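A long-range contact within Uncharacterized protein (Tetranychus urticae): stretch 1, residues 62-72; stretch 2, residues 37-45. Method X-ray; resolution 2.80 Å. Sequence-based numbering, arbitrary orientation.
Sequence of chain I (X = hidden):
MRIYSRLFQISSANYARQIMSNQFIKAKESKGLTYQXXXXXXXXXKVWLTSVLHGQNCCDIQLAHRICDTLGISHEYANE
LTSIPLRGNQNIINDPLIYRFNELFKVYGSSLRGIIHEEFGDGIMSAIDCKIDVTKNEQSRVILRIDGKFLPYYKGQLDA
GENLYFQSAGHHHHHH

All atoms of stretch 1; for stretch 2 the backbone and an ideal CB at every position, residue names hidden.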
# COMPACT_ATOMS: atom_id res chain seq x y z
N GLN I 62 27.61 4.43 -33.05
CA GLN I 62 28.86 5.17 -33.17
C GLN I 62 29.31 5.80 -31.84
O GLN I 62 30.48 5.70 -31.48
CB GLN I 62 28.82 6.13 -34.33
CG GLN I 62 28.29 7.53 -34.03
CD GLN I 62 28.31 8.43 -35.27
OE1 GLN I 62 29.14 8.24 -36.16
NE2 GLN I 62 27.37 9.39 -35.34
N LEU I 63 28.41 6.36 -31.05
CA LEU I 63 28.78 6.80 -29.72
C LEU I 63 29.14 5.62 -28.83
O LEU I 63 30.05 5.69 -28.00
CB LEU I 63 27.68 7.63 -29.05
CG LEU I 63 28.14 8.40 -27.80
CD1 LEU I 63 28.95 9.59 -28.19
CD2 LEU I 63 26.97 8.81 -26.93
N ALA I 64 28.38 4.55 -28.93
CA ALA I 64 28.65 3.35 -28.13
C ALA I 64 30.09 2.88 -28.33
O ALA I 64 30.76 2.54 -27.34
CB ALA I 64 27.65 2.26 -28.46
N HIS I 65 30.55 2.81 -29.58
CA HIS I 65 31.95 2.40 -29.86
C HIS I 65 32.94 3.34 -29.19
O HIS I 65 33.86 2.92 -28.52
CB HIS I 65 32.27 2.31 -31.36
CG HIS I 65 31.70 1.12 -32.05
ND1 HIS I 65 31.84 -0.17 -31.58
CD2 HIS I 65 31.05 1.01 -33.24
CE1 HIS I 65 31.26 -1.01 -32.41
NE2 HIS I 65 30.77 -0.32 -33.42
N ARG I 66 32.68 4.61 -29.31
CA ARG I 66 33.51 5.63 -28.66
C ARG I 66 33.54 5.56 -27.14
O ARG I 66 34.59 5.76 -26.55
CB ARG I 66 33.06 7.03 -29.07
CG ARG I 66 33.80 7.57 -30.24
CD ARG I 66 33.43 8.94 -30.44
NE ARG I 66 34.29 9.90 -29.79
CZ ARG I 66 34.03 11.18 -29.78
NH1 ARG I 66 34.83 12.01 -29.14
NH2 ARG I 66 32.96 11.67 -30.45
N ILE I 67 32.40 5.28 -26.52
CA ILE I 67 32.36 5.05 -25.07
C ILE I 67 33.28 3.87 -24.72
O ILE I 67 34.06 3.94 -23.79
CB ILE I 67 30.91 4.80 -24.56
CG1 ILE I 67 30.13 6.10 -24.58
CG2 ILE I 67 30.89 4.24 -23.15
CD1 ILE I 67 28.63 5.94 -24.54
N CYS I 68 33.16 2.79 -25.47
CA CYS I 68 33.98 1.64 -25.21
C CYS I 68 35.48 1.94 -25.25
O CYS I 68 36.25 1.40 -24.49
CB CYS I 68 33.61 0.51 -26.17
SG CYS I 68 31.94 -0.14 -25.88
N ASP I 69 35.92 2.71 -26.21
CA ASP I 69 37.32 3.09 -26.28
C ASP I 69 37.78 3.96 -25.17
O ASP I 69 38.94 3.91 -24.79
CB ASP I 69 37.43 3.96 -27.56
CG ASP I 69 37.56 3.17 -28.85
OD1 ASP I 69 37.45 1.92 -28.74
OD2 ASP I 69 37.66 3.82 -29.96
N THR I 70 36.91 4.87 -24.77
CA THR I 70 37.21 5.79 -23.72
C THR I 70 37.46 5.03 -22.42
O THR I 70 38.43 5.33 -21.70
CB THR I 70 36.05 6.76 -23.55
OG1 THR I 70 35.82 7.42 -24.80
CG2 THR I 70 36.36 7.78 -22.47
N LEU I 71 36.62 4.04 -22.16
CA LEU I 71 36.84 3.07 -21.10
C LEU I 71 37.79 1.98 -21.60
O LEU I 71 38.23 1.96 -22.78
CB LEU I 71 35.52 2.45 -20.72
CG LEU I 71 34.42 3.45 -20.29
CD1 LEU I 71 33.06 2.79 -20.17
CD2 LEU I 71 34.77 4.13 -18.98
N GLY I 72 38.18 1.08 -20.73
CA GLY I 72 39.09 -0.01 -21.18
C GLY I 72 38.53 -0.97 -22.21
O GLY I 72 39.29 -1.64 -22.89
N UNK I 37 34.76 14.35 -17.07
CA UNK I 37 35.79 14.09 -18.07
C UNK I 37 35.23 13.34 -19.28
O UNK I 37 35.49 13.72 -20.42
CB UNK I 37 36.94 13.29 -17.45
N UNK I 38 34.52 12.25 -19.02
CA UNK I 38 33.99 11.43 -20.12
C UNK I 38 33.10 12.27 -21.04
O UNK I 38 33.09 12.08 -22.23
CB UNK I 38 33.20 10.24 -19.57
N UNK I 39 32.28 13.09 -20.43
CA UNK I 39 31.31 13.89 -21.15
C UNK I 39 32.00 14.91 -22.03
O UNK I 39 31.59 15.13 -23.14
CB UNK I 39 30.36 14.59 -20.18
N UNK I 40 33.05 15.52 -21.51
CA UNK I 40 33.76 16.50 -22.28
C UNK I 40 34.50 15.88 -23.43
O UNK I 40 34.59 16.49 -24.47
CB UNK I 40 34.73 17.27 -21.39
N UNK I 41 35.05 14.69 -23.24
CA UNK I 41 35.77 14.03 -24.32
C UNK I 41 34.83 13.65 -25.45
O UNK I 41 35.17 13.75 -26.61
CB UNK I 41 36.50 12.79 -23.80
N UNK I 42 33.65 13.19 -25.08
CA UNK I 42 32.65 12.75 -26.04
C UNK I 42 31.71 13.83 -26.57
O UNK I 42 30.93 13.55 -27.46
CB UNK I 42 31.81 11.65 -25.40
N UNK I 43 31.79 15.05 -26.02
CA UNK I 43 30.92 16.19 -26.41
C UNK I 43 29.43 15.93 -26.23
O UNK I 43 28.65 16.12 -27.16
CB UNK I 43 31.18 16.55 -27.87
N UNK I 44 29.05 15.43 -25.05
CA UNK I 44 27.66 15.11 -24.72
C UNK I 44 27.32 15.58 -23.30
O UNK I 44 28.22 15.85 -22.50
CB UNK I 44 27.41 13.61 -24.85
N UNK I 45 26.03 15.67 -23.03
CA UNK I 45 25.53 16.06 -21.73
C UNK I 45 26.00 15.06 -20.67
O UNK I 45 25.81 13.88 -20.80
CB UNK I 45 24.00 16.16 -21.75

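Two helices, 62-70 and 37-42, cross with 130° between their N-to-C directions and 11.0 Å between axes at closest approach. That spacing leaves the gap to side chains, and stretch 1 lines it with Leu63, Arg66, Ile67, Thr70 and Leu71.

Position 37 has nothing of stretch 1 within 5.5 Å of its ideal CB, so the contact sets no requirement. It is Gln37.

At position 38 CA-to-CB points toward stretch 1, and the ideal CB lies 4.9 Å from Thr70 CG2. Beyond it are the methyl groups of Ile67 and Leu71, which favor a long apolar chain; Leu, Ile or Met would be reasonable. The residue is Met38, with chi angles m, t and p. Its CG sits 4.4 Å from Thr70 CG2, while its CE reaches 3.8 Å from Leu71 CD2 and 4.5 Å from Ile67 CG2, so the chain spans the space between the helices.

Positions 39 and 40 are out of reach of stretch 1, which therefore does not discriminate among side chains there. They are Ala39 and Gln40.

Position 41 points toward stretch 1, its ideal CB 5.2 Å from Thr70 CG2. A medium apolar or amphipathic side chain could graze that methyl. Leu41 does so lightly, with CD1 4.5 Å from Thr70 CG2. Its carbonyl O is 3.1 Å from Arg66 NH1, but the angle is poor and this is not a hydrogen bond.

At position 42 CA-to-CB runs sideways, yet the ideal CB is 4.5 Å from Leu63 CD1 and 4.8 Å from Arg66 NH1. A branched apolar chain such as Leu or Ile, or Met, could turn into the groove beside Ile67. Leu42 (m, t) brings its end nearer and has the largest covered area of either stretch, 108 Å². Leu42 CD1 packs 3.9 Å from Ile67 CG1. Leu42 CD2 covers one face of the Arg66 guanidinium, 3.7 Å from Arg66 NE, and also lies 4.4 Å from Leu63 CD1 and 3.9 Å from Thr70 OG1. Thr70 OG1 donates to Arg66 O at 2.7 Å, so its polar need is met within its own helix.

Position 43 has phi/psi of 59/49; the positive phi favors Gly or Asn but does not exclude others. Ser43 takes it, the first residue to leave helical angles.

Position 44 is extended (-137/163) and points toward Leu63, its ideal CB 5.2 Å from Leu63 CD2. Val, Ile or Leu would fit. Val44 places CG1 4.3 Å from Leu63 CD1.

Position 45 is out of reach but precedes a helix, where Asn, Asp, Ser or Thr are common N-caps. It is Asn45.

Stretch 2, residues 37-45: QMAQLLSVN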
# COMPACT_ATOMS: atom_id res chain seq x y z
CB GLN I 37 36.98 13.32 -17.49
CG GLN I 37 37.91 14.19 -16.63
CD GLN I 37 38.80 13.40 -15.67
OE1 GLN I 37 38.83 12.15 -15.68
NE2 GLN I 37 39.53 14.12 -14.83
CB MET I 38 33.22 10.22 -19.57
CG MET I 38 34.10 9.16 -18.99
SD MET I 38 33.14 7.71 -18.55
CE MET I 38 32.62 7.06 -20.15
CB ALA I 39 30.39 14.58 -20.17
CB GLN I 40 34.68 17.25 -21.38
CG GLN I 40 35.12 18.61 -21.81
CD GLN I 40 35.51 19.42 -20.57
OE1 GLN I 40 35.29 18.98 -19.40
NE2 GLN I 40 36.12 20.58 -20.80
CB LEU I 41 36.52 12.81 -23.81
CG LEU I 41 37.64 13.13 -22.83
CD1 LEU I 41 38.21 11.83 -22.28
CD2 LEU I 41 38.71 13.94 -23.52
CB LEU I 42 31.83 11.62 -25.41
CG LEU I 42 32.68 10.36 -25.09
CD1 LEU I 42 32.02 9.45 -24.10
CD2 LEU I 42 32.96 9.57 -26.34
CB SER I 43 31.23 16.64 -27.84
OG SER I 43 32.53 17.22 -27.91
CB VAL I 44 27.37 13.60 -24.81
CG1 VAL I 44 27.56 13.10 -26.22
CG2 VAL I 44 28.23 12.79 -23.83
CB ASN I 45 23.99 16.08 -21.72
CG ASN I 45 23.42 16.60 -20.42
OD1 ASN I 45 23.90 17.60 -19.84
ND2 ASN I 45 22.43 15.93 -19.92
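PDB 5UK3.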